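Local coordinates for DUF3194 domain-containing protein (Thermococcus onnurineus, PDB 3UEB), which is of unknown function, a small alpha and beta protein of the UPF0440 family in which two helices accompany a three-stranded antiparallel sheet, at residues Ile94-Arg97 / Lys98-Ile102. Numbering follows the deposited sequence.
Sequences IVER and KLREI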
loop_
_atom_site.group_PDB
_atom_site.type_symbol
_atom_site.label_atom_id
_atom_site.label_comp_id
_atom_site.label_asym_id
_atom_site.label_seq_id
_atom_site.Cartn_x
_atom_site.Cartn_y
_atom_site.Cartn_z
ATOM N N ILE A 94 14.609 2.565 7.839
ATOM C CA ILE A 94 14.448 1.151 7.555
ATOM C C ILE A 94 14.758 0.880 6.092
ATOM O O ILE A 94 15.393 -0.126 5.765
ATOM C CB ILE A 94 13.021 0.693 7.934
ATOM C CG1 ILE A 94 12.885 0.732 9.462
ATOM C CG2 ILE A 94 12.737 -0.700 7.396
ATOM C CD1 ILE A 94 11.475 0.613 9.964
ATOM N N VAL A 95 14.349 1.786 5.209
ATOM C CA VAL A 95 14.630 1.598 3.795
ATOM C C VAL A 95 16.144 1.650 3.555
ATOM O O VAL A 95 16.693 0.809 2.840
ATOM C CB VAL A 95 13.926 2.669 2.921
ATOM C CG1 VAL A 95 14.469 2.622 1.501
ATOM C CG2 VAL A 95 12.422 2.408 2.889
ATOM N N GLU A 96 16.814 2.623 4.168
ATOM C CA GLU A 96 18.257 2.768 4.002
ATOM C C GLU A 96 19.007 1.528 4.473
ATOM O O GLU A 96 19.999 1.139 3.862
ATOM C CB GLU A 96 18.770 4.011 4.743
ATOM C CG GLU A 96 20.219 4.392 4.422
ATOM C CD GLU A 96 20.482 4.548 2.927
ATOM O OE1 GLU A 96 19.549 4.932 2.188
ATOM O OE2 GLU A 96 21.630 4.300 2.490
ATOM N N ARG A 97 18.540 0.902 5.551
ATOM C CA ARG A 97 19.196 -0.307 6.042
ATOM C C ARG A 97 19.045 -1.428 5.028
ATOM O O ARG A 97 19.969 -2.211 4.801
ATOM C CB ARG A 97 18.598 -0.750 7.373
ATOM C CG ARG A 97 18.976 0.140 8.535
ATOM C CD ARG A 97 18.437 -0.419 9.827
ATOM N NE ARG A 97 18.573 0.535 10.922
ATOM C CZ ARG A 97 17.973 0.399 12.099
ATOM N NH1 ARG A 97 17.199 -0.657 12.329
ATOM N NH2 ARG A 97 18.136 1.324 13.038
ATOM N N LYS A 98 17.868 -1.494 4.421
ATOM C CA LYS A 98 17.568 -2.504 3.420
ATOM C C LYS A 98 18.443 -2.288 2.189
ATOM O O LYS A 98 18.956 -3.243 1.606
ATOM C CB LYS A 98 16.099 -2.411 3.014
ATOM C CG LYS A 98 15.381 -3.737 2.974
ATOM C CD LYS A 98 16.055 -4.738 2.057
ATOM C CE LYS A 98 15.379 -6.090 2.196
ATOM N NZ LYS A 98 15.262 -6.459 3.638
ATOM N N LEU A 99 18.597 -1.029 1.789
ATOM C CA LEU A 99 19.412 -0.704 0.622
ATOM C C LEU A 99 20.853 -1.171 0.848
ATOM O O LEU A 99 21.446 -1.808 -0.020
ATOM C CB LEU A 99 19.378 0.809 0.332
ATOM C CG LEU A 99 18.004 1.456 0.083
ATOM C CD1 LEU A 99 18.177 2.907 -0.377
ATOM C CD2 LEU A 99 17.251 0.675 -0.976
ATOM N N ARG A 100 21.410 -0.858 2.012
ATOM C CA ARG A 100 22.769 -1.276 2.317
ATOM C C ARG A 100 22.835 -2.798 2.348
ATOM O O ARG A 100 23.805 -3.392 1.879
ATOM C CB ARG A 100 23.230 -0.704 3.661
ATOM C CG ARG A 100 23.882 0.676 3.549
ATOM C CD ARG A 100 24.733 0.985 4.775
ATOM N NE ARG A 100 23.926 1.209 5.973
ATOM C CZ ARG A 100 23.236 2.318 6.210
ATOM N NH1 ARG A 100 23.253 3.313 5.329
ATOM N NH2 ARG A 100 22.531 2.435 7.329
ATOM N N GLU A 101 21.796 -3.426 2.891
ATOM C CA GLU A 101 21.750 -4.880 2.963
ATOM C C GLU A 101 21.798 -5.456 1.556
ATOM O O GLU A 101 22.576 -6.363 1.266
ATOM C CB GLU A 101 20.467 -5.345 3.649
ATOM C CG GLU A 101 20.371 -6.852 3.802
ATOM C CD GLU A 101 18.972 -7.312 4.157
ATOM O OE1 GLU A 101 18.422 -6.818 5.164
ATOM O OE2 GLU A 101 18.421 -8.165 3.428
ATOM N N ILE A 102 20.958 -4.915 0.682
ATOM C CA ILE A 102 20.902 -5.380 -0.691
ATOM C C ILE A 102 22.247 -5.168 -1.381
ATOM O O ILE A 102 22.800 -6.092 -1.990
ATOM C CB ILE A 102 19.796 -4.644 -1.464
ATOM C CG1 ILE A 102 18.427 -5.041 -0.892
ATOM C CG2 ILE A 102 19.894 -4.963 -2.948
ATOM C CD1 ILE A 102 17.254 -4.335 -1.539
#
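I94 and K98 are joined by one of the i to i+4 backbone hydrogen bonds of the C-terminal helix 80-104, a regular alpha-helical stretch. K98 N donates to I94 O at 3.1 Å; the I94 side chain leans on T33 of helix 20-41, and the K98 side chain touches E25 and L29 of the same helix. L99 N donates to V95 O at 2.8 Å, and the buried V95 side chain meets L99 one turn on. With V95 CG1 anti to the backbone N (chi1 168°), that methyl lies 4.0 Å from L99 CG, the two side chains lying obliquely to each other. L99 also touches L15 and L18, in the loop that follows strand 6-14. E96 O accepts from R100 N, and on the solvent-facing side the two side chains form an i to i+4 salt bridge, OE2 of E96 lying 3.4 Å from NH1 of R100. Carboxylate and guanidinium are turned 49° apart; the R100 chain is bent at chi3 (-70°), and E96 O lies over the centre of one guanidinium face. R97, its guanidinium paired with E93 one turn earlier, accepts from E101 N through its carbonyl. The E101 carboxylate in turn meets K98, E101 OE1 standing 3.5 Å from K98 NZ in a long salt bridge.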